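Local coordinates for protein YaeO (Vibrio cholerae serotype O1, PDB 6JIE) that inhibits Rho-dependent transcription termination by dissociating the Rho hexamer, resembles the RNA chaperone Hfq in structure, and binds magnesium, at residues A[7-12]-A[76-81]; A[20-25]-A[47-52]; A[28-33]-A[56-61]; A[37-40]-A[44-47]; A[66-69]-A[74-77]. All blocks are in the same frame, centred on the assembly; numbering follows the deposited sequence.

Interaction 1 (A[7-12]-A[76-81])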
# COMPACT_ATOMS: atom_id res chain seq x y z
N TYR A 7 -10.07 20.45 5.34
CA TYR A 7 -9.46 19.16 5.64
C TYR A 7 -7.99 19.15 5.23
O TYR A 7 -7.63 19.65 4.16
CB TYR A 7 -10.20 18.04 4.92
CG TYR A 7 -11.56 17.71 5.49
CD1 TYR A 7 -12.72 18.19 4.90
CD2 TYR A 7 -11.68 16.90 6.62
CE1 TYR A 7 -13.96 17.88 5.43
CE2 TYR A 7 -12.91 16.60 7.15
CZ TYR A 7 -14.05 17.09 6.55
OH TYR A 7 -15.29 16.78 7.07
N ASP A 8 -7.15 18.59 6.09
CA ASP A 8 -5.74 18.37 5.75
C ASP A 8 -5.66 16.98 5.12
O ASP A 8 -5.59 15.97 5.82
CB ASP A 8 -4.87 18.48 6.99
CG ASP A 8 -3.38 18.43 6.67
OD1 ASP A 8 -2.59 19.04 7.43
OD2 ASP A 8 -3.01 17.79 5.67
N TYR A 9 -5.66 16.93 3.79
CA TYR A 9 -5.70 15.63 3.12
C TYR A 9 -4.38 14.88 3.25
O TYR A 9 -4.36 13.64 3.19
CB TYR A 9 -6.09 15.82 1.65
CG TYR A 9 -7.56 16.11 1.48
CD1 TYR A 9 -8.51 15.13 1.73
CD2 TYR A 9 -8.00 17.36 1.08
CE1 TYR A 9 -9.85 15.38 1.58
CE2 TYR A 9 -9.34 17.63 0.93
CZ TYR A 9 -10.26 16.63 1.18
OH TYR A 9 -11.61 16.89 1.03
N ILE A 10 -3.27 15.60 3.41
CA ILE A 10 -1.99 14.95 3.71
C ILE A 10 -2.07 14.22 5.04
O ILE A 10 -1.70 13.05 5.15
CB ILE A 10 -0.86 15.99 3.71
CG1 ILE A 10 -0.74 16.64 2.33
CG2 ILE A 10 0.46 15.34 4.12
CD1 ILE A 10 -0.42 15.66 1.25
N GLU A 11 -2.57 14.92 6.06
CA GLU A 11 -2.73 14.31 7.38
C GLU A 11 -3.67 13.10 7.31
O GLU A 11 -3.39 12.05 7.90
CB GLU A 11 -3.27 15.35 8.36
CG GLU A 11 -3.68 14.79 9.72
CD GLU A 11 -4.13 15.87 10.68
OE1 GLU A 11 -5.13 16.57 10.38
OE2 GLU A 11 -3.49 16.02 11.74
N LEU A 12 -4.77 13.23 6.57
CA LEU A 12 -5.73 12.14 6.47
C LEU A 12 -5.14 10.94 5.74
O LEU A 12 -5.38 9.80 6.15
CB LEU A 12 -7.00 12.63 5.78
CG LEU A 12 -8.12 11.63 5.54
CD1 LEU A 12 -9.45 12.35 5.67
CD2 LEU A 12 -8.02 11.02 4.15
N SER A 76 -9.85 11.54 -4.86
CA SER A 76 -9.24 10.94 -6.03
C SER A 76 -7.91 11.65 -6.29
O SER A 76 -6.85 11.15 -5.88
CB SER A 76 -10.16 11.04 -7.24
OG SER A 76 -11.27 10.18 -7.09
N VAL A 77 -7.95 12.82 -6.93
CA VAL A 77 -6.75 13.64 -7.15
C VAL A 77 -6.92 14.97 -6.44
O VAL A 77 -7.93 15.67 -6.64
CB VAL A 77 -6.48 13.86 -8.65
CG1 VAL A 77 -5.20 14.65 -8.83
CG2 VAL A 77 -6.38 12.53 -9.37
N ILE A 78 -5.94 15.31 -5.62
CA ILE A 78 -5.85 16.59 -4.91
C ILE A 78 -4.73 17.38 -5.57
O ILE A 78 -3.62 16.87 -5.72
CB ILE A 78 -5.56 16.39 -3.41
CG1 ILE A 78 -6.72 15.67 -2.71
CG2 ILE A 78 -5.25 17.72 -2.74
CD1 ILE A 78 -8.01 16.44 -2.70
N HIS A 79 -5.03 18.61 -5.97
CA HIS A 79 -4.03 19.50 -6.54
C HIS A 79 -3.73 20.60 -5.53
O HIS A 79 -4.64 21.27 -5.03
CB HIS A 79 -4.52 20.10 -7.86
CG HIS A 79 -4.66 19.09 -8.96
ND1 HIS A 79 -3.59 18.65 -9.72
CD2 HIS A 79 -5.75 18.42 -9.42
CE1 HIS A 79 -4.02 17.76 -10.60
NE2 HIS A 79 -5.32 17.61 -10.44
N PHE A 80 -2.45 20.79 -5.24
CA PHE A 80 -2.02 21.77 -4.24
C PHE A 80 -1.62 23.09 -4.89
O PHE A 80 -1.13 23.12 -6.02
CB PHE A 80 -0.84 21.24 -3.43
CG PHE A 80 -1.13 19.95 -2.72
CD1 PHE A 80 -1.86 19.94 -1.55
CD2 PHE A 80 -0.67 18.75 -3.23
CE1 PHE A 80 -2.13 18.76 -0.90
CE2 PHE A 80 -0.93 17.56 -2.57
CZ PHE A 80 -1.67 17.58 -1.40
N LYS A 81 -1.85 24.17 -4.15
CA LYS A 81 -1.31 25.52 -4.41
C LYS A 81 -0.91 25.81 -5.85
O LYS A 81 0.08 26.51 -6.11
CB LYS A 81 -0.10 25.76 -3.49
CG LYS A 81 1.04 24.75 -3.64
CD LYS A 81 1.90 24.66 -2.38
CE LYS A 81 1.59 23.42 -1.55
NZ LYS A 81 2.30 22.18 -2.03
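I78 reaches from strand 77-79 to the ring of Y9, at the start of helix 9-15. Its CB carries two branches: CG2 turns to F80, two residues on in the same segment, and lies over one face of that ring, while CG1, set anti to the carbonyl carbon (chi1 -65°), leads across toward the helix. Beyond CG1 the terminal CD1 makes the contact, I78 CD1 lying 3.9 Å from Y9 CD2. I78 CD1 sits over one face of the tyrosine, 4.1 Å from the Y9 ring centroid, a CH-pi contact displaced toward the rim; Y7 CB lies on the opposite face. In this way the N-terminal helix of this small, mostly beta protein, reported as a structural homologue of Hfq, meets the last strand of the four-stranded antiparallel sheet. The next residue, I10, sends CD1 obliquely to F80, where I10 CD1 and F80 CZ are 3.5 Å apart. M66 of strand 63-68 touches both Y9 and I10. D8 N-caps the helix: E11 N donates to D8 OD2 at 2.9 Å and nearly straight (170°), meeting the oxygen from above the carboxylate plane.

Interaction 2 (A[20-25]-A[47-52]). With MG (magnesium ion), chain D.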
# COMPACT_ATOMS: atom_id res chain seq x y z
N VAL A 20 -0.83 6.18 -2.17
CA VAL A 20 -0.93 7.43 -2.91
C VAL A 20 0.20 7.56 -3.92
O VAL A 20 1.28 7.00 -3.75
CB VAL A 20 -0.93 8.68 -2.01
CG1 VAL A 20 -2.19 8.70 -1.13
CG2 VAL A 20 0.32 8.74 -1.15
N LYS A 21 -0.09 8.31 -4.98
CA LYS A 21 0.88 8.77 -5.96
C LYS A 21 1.09 10.26 -5.73
O LYS A 21 0.14 11.05 -5.81
CB LYS A 21 0.38 8.50 -7.38
CG LYS A 21 1.21 9.17 -8.48
CD LYS A 21 0.48 9.02 -9.82
CE LYS A 21 1.03 9.93 -10.90
NZ LYS A 21 0.10 9.97 -12.07
N LEU A 22 2.33 10.64 -5.46
CA LEU A 22 2.67 12.04 -5.21
C LEU A 22 3.45 12.58 -6.40
O LEU A 22 4.40 11.95 -6.86
CB LEU A 22 3.51 12.20 -3.95
CG LEU A 22 2.92 11.59 -2.68
CD1 LEU A 22 3.86 11.92 -1.54
CD2 LEU A 22 1.55 12.14 -2.42
N THR A 23 3.03 13.73 -6.90
CA THR A 23 3.75 14.42 -7.95
C THR A 23 4.31 15.71 -7.38
O THR A 23 3.57 16.50 -6.79
CB THR A 23 2.84 14.71 -9.15
OG1 THR A 23 2.20 13.50 -9.59
CG2 THR A 23 3.67 15.26 -10.31
N MET A 24 5.61 15.93 -7.57
CA MET A 24 6.28 17.11 -7.05
C MET A 24 6.24 18.23 -8.08
O MET A 24 5.95 18.02 -9.26
CB MET A 24 7.74 16.80 -6.69
CG MET A 24 7.94 15.52 -5.86
SD MET A 24 6.99 15.40 -4.33
CE MET A 24 7.78 16.69 -3.35
N LYS A 25 6.56 19.44 -7.61
CA LYS A 25 6.58 20.60 -8.50
C LYS A 25 7.66 20.45 -9.56
O LYS A 25 7.55 21.05 -10.62
CB LYS A 25 6.79 21.88 -7.68
CG LYS A 25 5.52 22.28 -6.90
CD LYS A 25 5.67 23.55 -6.07
CE LYS A 25 4.48 23.67 -5.09
NZ LYS A 25 4.53 24.91 -4.27
N ILE A 47 6.00 14.77 4.14
CA ILE A 47 5.27 13.51 4.26
C ILE A 47 6.27 12.38 4.09
O ILE A 47 7.10 12.41 3.18
CB ILE A 47 4.12 13.42 3.24
CG1 ILE A 47 3.49 12.01 3.28
CG2 ILE A 47 4.63 13.76 1.86
CD1 ILE A 47 2.31 11.85 2.36
N ALA A 48 6.21 11.39 4.98
CA ALA A 48 7.01 10.19 4.83
C ALA A 48 6.23 9.22 3.96
O ALA A 48 5.12 8.83 4.31
CB ALA A 48 7.33 9.56 6.19
N LEU A 49 6.80 8.86 2.82
CA LEU A 49 6.13 8.01 1.84
C LEU A 49 6.93 6.72 1.73
O LEU A 49 8.09 6.74 1.31
CB LEU A 49 6.02 8.69 0.48
CG LEU A 49 5.28 7.90 -0.59
CD1 LEU A 49 3.79 7.87 -0.28
CD2 LEU A 49 5.52 8.51 -1.96
N ARG A 50 6.32 5.60 2.11
CA ARG A 50 6.99 4.30 2.04
C ARG A 50 6.79 3.74 0.65
O ARG A 50 5.71 3.26 0.30
CB ARG A 50 6.46 3.36 3.11
CG ARG A 50 6.66 3.86 4.52
CD ARG A 50 6.67 2.72 5.54
NE ARG A 50 6.43 3.21 6.89
CZ ARG A 50 7.35 3.79 7.65
NH1 ARG A 50 8.59 3.94 7.21
NH2 ARG A 50 7.02 4.21 8.87
N GLY A 51 7.84 3.80 -0.17
CA GLY A 51 7.79 3.26 -1.51
C GLY A 51 8.16 1.80 -1.57
O GLY A 51 8.37 1.13 -0.55
N GLU A 52 8.29 1.30 -2.80
CA GLU A 52 8.52 -0.13 -3.00
C GLU A 52 9.83 -0.56 -2.36
O GLU A 52 9.88 -1.58 -1.68
CB GLU A 52 8.53 -0.47 -4.49
CG GLU A 52 8.70 -1.97 -4.71
CD GLU A 52 8.57 -2.39 -6.16
OE1 GLU A 52 8.58 -1.51 -7.05
OE2 GLU A 52 8.45 -3.61 -6.41
MG MG D . 8.74 -4.73 -8.21
O HOH W 1 9.73 -3.18 -9.33
O HOH W 2 6.70 -3.98 -8.44
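L49 CG is turned anti to the backbone N (chi1 -177°), which extends its methyls toward strand 20-24, while L22 CG lies anti to its own carbonyl carbon (chi1 -54°) and brings L22 CD1 to L49 CD2. The two leucines approach tip to tip, with L22 CD1 3.8 Å from L49 CD2. The same L22 methyl also reaches I47, whose CG2 branch is 3.9 Å from L22 CD1, so one methyl group rests against two residues of strand 45-50. The other methyl of L49, CD1, meets V20 CG2 at 3.7 Å, the two side chains slanting across one another. All four residues are buried, and no hydrogen bond crosses: these strands belong to the two different antiparallel sheets, whose side chains meet in the core of this small beta fold. Y30, W56 and L58 pack against the same cluster. Past the end of the strand, E52 stretches its extended side chain to a magnesium ion, bound by E52 OE2 at 2.1 Å. The other carboxylate oxygen, E52 OE1, accepts a hydrogen bond from one of the metal's waters, while E52 O is hydrogen-bonded to H74 NE2 of the second subunit.

Interaction 3 (A[28-33]-A[56-61]). With MG (magnesium ion), chain C.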
# COMPACT_ATOMS: atom_id res chain seq x y z
N GLU A 28 8.61 15.10 -10.78
CA GLU A 28 8.91 13.73 -10.40
C GLU A 28 7.70 13.09 -9.71
O GLU A 28 7.03 13.73 -8.90
CB GLU A 28 10.11 13.65 -9.48
CG GLU A 28 10.55 12.21 -9.26
CD GLU A 28 11.92 12.05 -8.62
OE1 GLU A 28 12.65 13.06 -8.47
OE2 GLU A 28 12.24 10.90 -8.26
N VAL A 29 7.46 11.82 -10.01
CA VAL A 29 6.35 11.08 -9.41
C VAL A 29 6.90 10.03 -8.45
O VAL A 29 7.92 9.39 -8.72
CB VAL A 29 5.49 10.41 -10.50
CG1 VAL A 29 4.44 9.51 -9.87
CG2 VAL A 29 4.83 11.48 -11.35
N TYR A 30 6.23 9.89 -7.30
CA TYR A 30 6.53 8.85 -6.32
C TYR A 30 5.24 8.11 -5.99
O TYR A 30 4.19 8.74 -5.86
CB TYR A 30 7.09 9.42 -5.03
CG TYR A 30 8.38 10.21 -5.14
CD1 TYR A 30 9.59 9.63 -4.81
CD2 TYR A 30 8.37 11.55 -5.55
CE1 TYR A 30 10.78 10.35 -4.87
CE2 TYR A 30 9.56 12.27 -5.63
CZ TYR A 30 10.75 11.67 -5.29
OH TYR A 30 11.93 12.37 -5.35
N TYR A 31 5.33 6.78 -5.83
CA TYR A 31 4.20 5.95 -5.42
C TYR A 31 4.52 5.26 -4.10
O TYR A 31 5.63 4.77 -3.91
CB TYR A 31 3.89 4.86 -6.48
CG TYR A 31 3.44 5.32 -7.87
CD1 TYR A 31 4.35 5.75 -8.82
CD2 TYR A 31 2.10 5.28 -8.23
CE1 TYR A 31 3.93 6.16 -10.09
CE2 TYR A 31 1.67 5.68 -9.48
CZ TYR A 31 2.58 6.12 -10.41
OH TYR A 31 2.15 6.51 -11.65
N GLY A 32 3.55 5.17 -3.19
CA GLY A 32 3.76 4.33 -2.02
C GLY A 32 2.63 4.49 -1.03
O GLY A 32 1.54 4.91 -1.39
N VAL A 33 2.93 4.16 0.22
CA VAL A 33 1.98 4.25 1.31
C VAL A 33 2.31 5.48 2.15
O VAL A 33 3.45 5.66 2.58
CB VAL A 33 2.01 2.97 2.17
CG1 VAL A 33 1.03 3.09 3.35
CG2 VAL A 33 1.69 1.76 1.29
N TRP A 56 10.79 7.85 1.48
CA TRP A 56 11.20 9.21 1.15
C TRP A 56 10.55 10.20 2.12
O TRP A 56 9.40 10.02 2.53
CB TRP A 56 10.79 9.59 -0.28
CG TRP A 56 11.31 8.66 -1.37
CD1 TRP A 56 12.58 8.61 -1.89
CD2 TRP A 56 10.55 7.68 -2.08
NE1 TRP A 56 12.65 7.66 -2.87
CE2 TRP A 56 11.42 7.06 -3.01
CE3 TRP A 56 9.22 7.26 -2.02
CZ2 TRP A 56 11.00 6.05 -3.86
CZ3 TRP A 56 8.80 6.24 -2.88
CH2 TRP A 56 9.70 5.65 -3.79
N LEU A 57 11.30 11.24 2.48
CA LEU A 57 10.74 12.41 3.15
C LEU A 57 10.61 13.50 2.11
O LEU A 57 11.62 14.11 1.72
CB LEU A 57 11.60 12.88 4.32
CG LEU A 57 11.76 11.91 5.48
CD1 LEU A 57 12.52 12.57 6.60
CD2 LEU A 57 10.40 11.41 5.95
N LEU A 58 9.38 13.74 1.67
CA LEU A 58 9.08 14.65 0.57
C LEU A 58 8.45 15.91 1.12
O LEU A 58 7.45 15.85 1.85
CB LEU A 58 8.14 13.98 -0.43
CG LEU A 58 8.73 12.72 -1.06
CD1 LEU A 58 7.66 11.90 -1.78
CD2 LEU A 58 9.82 13.16 -2.02
N GLU A 59 9.02 17.05 0.75
CA GLU A 59 8.60 18.32 1.31
C GLU A 59 7.18 18.65 0.88
O GLU A 59 6.88 18.71 -0.31
CB GLU A 59 9.53 19.43 0.85
CG GLU A 59 10.94 19.33 1.38
CD GLU A 59 11.85 20.30 0.65
OE1 GLU A 59 11.79 21.52 0.93
OE2 GLU A 59 12.59 19.83 -0.22
N THR A 60 6.30 18.90 1.86
CA THR A 60 4.93 19.20 1.51
C THR A 60 4.82 20.48 0.70
O THR A 60 3.95 20.57 -0.17
CB THR A 60 4.05 19.26 2.76
OG1 THR A 60 4.46 20.33 3.62
CG2 THR A 60 4.10 17.92 3.51
N ASP A 61 5.71 21.47 0.94
CA ASP A 61 5.73 22.69 0.13
C ASP A 61 6.06 22.41 -1.32
O ASP A 61 5.85 23.28 -2.17
CB ASP A 61 6.74 23.71 0.65
CG ASP A 61 6.37 24.31 1.99
OD1 ASP A 61 7.30 24.68 2.74
OD2 ASP A 61 5.16 24.40 2.29
MG MG C . 9.41 25.14 2.24
O HOH W 3 9.97 22.94 2.32
O HOH W 4 9.73 25.28 0.16
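Strands 29-31 and 56-59 run at 134° with their short axes 10.4 Å apart, too far for backbone pairing, and Y30, W56 and L58 bridge them. Y30 CG lies anti to the carbonyl carbon (chi1 -60°), turning the ring toward W56. The tyrosine presents the CD1-CE1 edge to one face of the indole in a T-shaped (edge-to-face) stack, its ring centroid 4.7 Å from that of the five-membered ring of W56 and the planes at 65°. The nearest atoms are Y30 CD1 and W56 CD2, 3.5 Å apart, with CD1 over the centre of the indole. L58 takes one face of the tyrosine: its CD2 lies 3.9 Å from the Y30 ring centroid in a CH-pi contact, while L58 CD1 rests beside Y30 CG and CD2. At the rim of the indole the backbone oxygen of Y31 lies in its plane, 3.6 Å from Y31 O to W56 CZ3. L49 packs against both aromatic rings. At the end of 56-61, D61 OD1 binds a magnesium ion at 2.2 Å, and a water on that ion donates to E59 OE1, a second-shell bond. The chain turns a corner at G32 and passes from one sheet into the other, and the aromatic pair lies between them, a two-sheet arrangement consistent with the Sm-like fold of Hfq, to which the protein is reported to be structurally homologous.

Interaction 4 (A[37-40]-A[44-47])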
# COMPACT_ATOMS: atom_id res chain seq x y z
N THR A 37 3.59 12.41 8.80
CA THR A 37 4.13 13.74 8.56
C THR A 37 5.22 13.98 9.59
O THR A 37 5.07 13.63 10.77
CB THR A 37 3.05 14.81 8.66
OG1 THR A 37 2.32 14.63 9.88
CG2 THR A 37 2.09 14.71 7.48
N GLN A 38 6.35 14.52 9.15
CA GLN A 38 7.43 14.82 10.07
C GLN A 38 8.31 15.86 9.41
O GLN A 38 8.19 16.13 8.21
CB GLN A 38 8.23 13.56 10.42
CG GLN A 38 8.93 12.94 9.22
CD GLN A 38 9.64 11.64 9.55
OE1 GLN A 38 10.83 11.63 9.86
NE2 GLN A 38 8.91 10.54 9.48
N ARG A 39 9.20 16.46 10.19
CA ARG A 39 10.19 17.36 9.64
C ARG A 39 11.46 16.59 9.28
O ARG A 39 11.85 15.65 9.98
CB ARG A 39 10.51 18.49 10.63
CG ARG A 39 9.29 19.37 10.88
CD ARG A 39 9.70 20.73 11.39
NE ARG A 39 8.55 21.59 11.67
CZ ARG A 39 8.13 22.58 10.89
NH1 ARG A 39 8.77 22.85 9.75
NH2 ARG A 39 7.08 23.31 11.24
N ASN A 40 12.09 16.98 8.17
CA ASN A 40 13.36 16.38 7.78
C ASN A 40 14.48 17.03 8.58
O ASN A 40 14.24 17.83 9.48
CB ASN A 40 13.55 16.49 6.26
CG ASN A 40 13.56 17.95 5.75
OD1 ASN A 40 13.77 18.91 6.50
ND2 ASN A 40 13.33 18.10 4.45
N GLN A 44 12.17 21.05 7.49
CA GLN A 44 11.10 21.29 6.54
C GLN A 44 10.00 20.26 6.75
O GLN A 44 10.29 19.10 7.03
CB GLN A 44 11.64 21.20 5.11
CG GLN A 44 12.73 22.24 4.81
CD GLN A 44 13.62 21.86 3.63
OE1 GLN A 44 13.79 20.68 3.32
NE2 GLN A 44 14.20 22.86 2.98
N GLU A 45 8.75 20.70 6.63
CA GLU A 45 7.62 19.78 6.80
C GLU A 45 7.59 18.80 5.64
O GLU A 45 7.66 19.20 4.48
CB GLU A 45 6.29 20.54 6.85
CG GLU A 45 6.11 21.50 8.00
CD GLU A 45 4.67 21.95 8.14
OE1 GLU A 45 3.81 21.09 8.43
OE2 GLU A 45 4.38 23.15 7.95
N CYS A 46 7.46 17.51 5.97
CA CYS A 46 7.49 16.46 4.96
C CYS A 46 6.37 15.47 5.20
O CYS A 46 5.85 15.33 6.31
CB CYS A 46 8.83 15.71 4.98
SG CYS A 46 10.21 16.71 4.41
N ILE A 47 6.00 14.77 4.14
CA ILE A 47 5.27 13.51 4.26
C ILE A 47 6.27 12.38 4.09
O ILE A 47 7.10 12.41 3.18
CB ILE A 47 4.12 13.42 3.24
CG1 ILE A 47 3.49 12.01 3.28
CG2 ILE A 47 4.63 13.76 1.86
CD1 ILE A 47 2.31 11.85 2.36
O HOH W 5 4.96 25.31 10.35
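Strands 33-39 and 45-50 form a beta hairpin in the three-stranded antiparallel sheet, and this contact is its loop end. Q38 and C46 are the hydrogen-bonded pair, joined by Q38 N to C46 O at 3.0 Å and by C46 N to Q38 O at 2.7 Å, while T37 with I47 and R39 with E45 are non-hydrogen-bonded pairs. Next to the loop one more backbone bond, N40 N to Q44 O, is joined by two from side chains. N40 CG stands between its own backbone N and carbonyl carbon (chi1 60°), a setting that folds the amide back over Q44. There N40 OD1 accepts from Q44 N at 2.8 Å, the donor coming from above the carbonyl plane, and N40 ND2 donates to Q44 OE1 at 2.9 Å, in the carbonyl plane and on a lone pair, nearly straight at 166°. Two bonds to Q44 thus fix the rotation of the asparagine amide. L57 of the third strand touches N40, Q38 and C46. On the sheet face of R39 and E45, R39 lays one guanidinium face over E45 CG, with R39 NH1 3.5 Å from E45 CG. That same nitrogen is held by K43 O in the loop. The charges do not form a salt bridge; instead a water accepts from R39 NH2 at 3.0 Å and donates to E45 OE2 at 3.3 Å.

Interaction 5 (A[66-69]-A[74-77])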
# COMPACT_ATOMS: atom_id res chain seq x y z
N MET A 66 -1.57 14.97 -5.09
CA MET A 66 -1.64 13.67 -4.43
C MET A 66 -2.82 12.91 -5.02
O MET A 66 -3.94 13.44 -5.05
CB MET A 66 -1.80 13.81 -2.90
CG MET A 66 -2.12 12.50 -2.20
SD MET A 66 -2.06 12.69 -0.41
CE MET A 66 -3.50 13.74 -0.18
N GLU A 67 -2.57 11.70 -5.50
CA GLU A 67 -3.58 10.88 -6.16
C GLU A 67 -3.80 9.60 -5.37
O GLU A 67 -2.84 8.91 -5.02
CB GLU A 67 -3.16 10.56 -7.60
CG GLU A 67 -4.06 9.58 -8.33
CD GLU A 67 -3.65 9.39 -9.77
OE1 GLU A 67 -2.84 10.18 -10.27
OE2 GLU A 67 -4.17 8.46 -10.43
N ALA A 68 -5.06 9.28 -5.09
CA ALA A 68 -5.39 8.01 -4.45
C ALA A 68 -5.08 6.83 -5.36
O ALA A 68 -5.44 6.84 -6.55
CB ALA A 68 -6.87 7.99 -4.07
N LEU A 69 -4.43 5.80 -4.81
CA LEU A 69 -4.23 4.55 -5.53
C LEU A 69 -5.18 3.45 -5.06
O LEU A 69 -5.01 2.29 -5.44
CB LEU A 69 -2.78 4.08 -5.41
CG LEU A 69 -1.75 5.04 -5.99
CD1 LEU A 69 -0.34 4.52 -5.79
CD2 LEU A 69 -2.03 5.31 -7.47
N HIS A 74 -12.43 9.67 0.32
CA HIS A 74 -11.87 10.94 0.75
C HIS A 74 -11.39 11.78 -0.42
O HIS A 74 -11.68 12.98 -0.48
CB HIS A 74 -10.74 10.69 1.74
CG HIS A 74 -11.16 9.81 2.88
ND1 HIS A 74 -12.04 10.24 3.85
CD2 HIS A 74 -10.88 8.52 3.16
CE1 HIS A 74 -12.26 9.25 4.70
NE2 HIS A 74 -11.57 8.20 4.30
N PHE A 75 -10.65 11.19 -1.36
CA PHE A 75 -10.18 11.94 -2.51
C PHE A 75 -9.84 10.98 -3.65
O PHE A 75 -9.56 9.80 -3.44
CB PHE A 75 -8.96 12.82 -2.17
CG PHE A 75 -7.79 12.06 -1.60
CD1 PHE A 75 -6.83 11.51 -2.44
CD2 PHE A 75 -7.64 11.93 -0.23
CE1 PHE A 75 -5.75 10.83 -1.91
CE2 PHE A 75 -6.57 11.25 0.30
CZ PHE A 75 -5.61 10.70 -0.54
N SER A 76 -9.85 11.54 -4.86
CA SER A 76 -9.24 10.94 -6.03
C SER A 76 -7.91 11.65 -6.29
O SER A 76 -6.85 11.15 -5.88
CB SER A 76 -10.16 11.04 -7.24
OG SER A 76 -11.27 10.18 -7.09
N VAL A 77 -7.95 12.82 -6.93
CA VAL A 77 -6.75 13.64 -7.15
C VAL A 77 -6.92 14.97 -6.44
O VAL A 77 -7.93 15.67 -6.64
CB VAL A 77 -6.48 13.86 -8.65
CG1 VAL A 77 -5.20 14.65 -8.83
CG2 VAL A 77 -6.38 12.53 -9.37
O HOH W 6 -7.29 8.31 -7.81
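The ring of F75 carries M66 CE on one face, 4.1 Å from the F75 ring centroid in a CH-pi contact offset toward the rim, while A68 N and E67 C lie at its edge, near its plane. The M66 chain runs extended to SD and then bends at chi3 (69°), which sets the methyl over the ring; M66 CE lies 3.7 Å from F75 CZ. The sulfur itself stands oblique to the ring, making this a Met-aromatic contact as well. A68 CB touches the rim at F75 CE1, 3.7 Å away, and also comes close to the backbone oxygen of F75. These contacts lie where strand 63-68 ends and the chain loops back toward strand 77-79, the last two strands in the order of the four-stranded antiparallel sheet. A single backbone bond crosses: A68 N donates to S76 O at 2.7 Å. Beside it E67 and V77 form a non-hydrogen-bonded antiparallel pair, their side chains on the same face with E67 CG 3.9 Å from V77 CG2. A13 of helix 9-15 also touches M66, and L18 touches F75. A water donates to A68 O at 2.7 Å.

Overall arrangement
Interactions 2 and 3 lie with centres about 3 Å apart and form the middle of the core, where the two antiparallel sheets meet; L22 N probably hydrogen-bonds to Y30 O between them. Interaction 4 lies at the hairpin end of the three-stranded sheet, the Q44 side chain about 5 Å from a bound magnesium, and there L58 O probably accepts from I47 N. Interaction 5 is on the opposite side of the chain's centre, about 20 Å from interaction 4 centre to centre. Interactions 1 and 5 share S76 and V77, and I78 N probably donates to M66 O. I10 also reaches T37 and I47, linking helix and hairpin. The magnesium ligands E52 and D61 end segments of interactions 2 and 3.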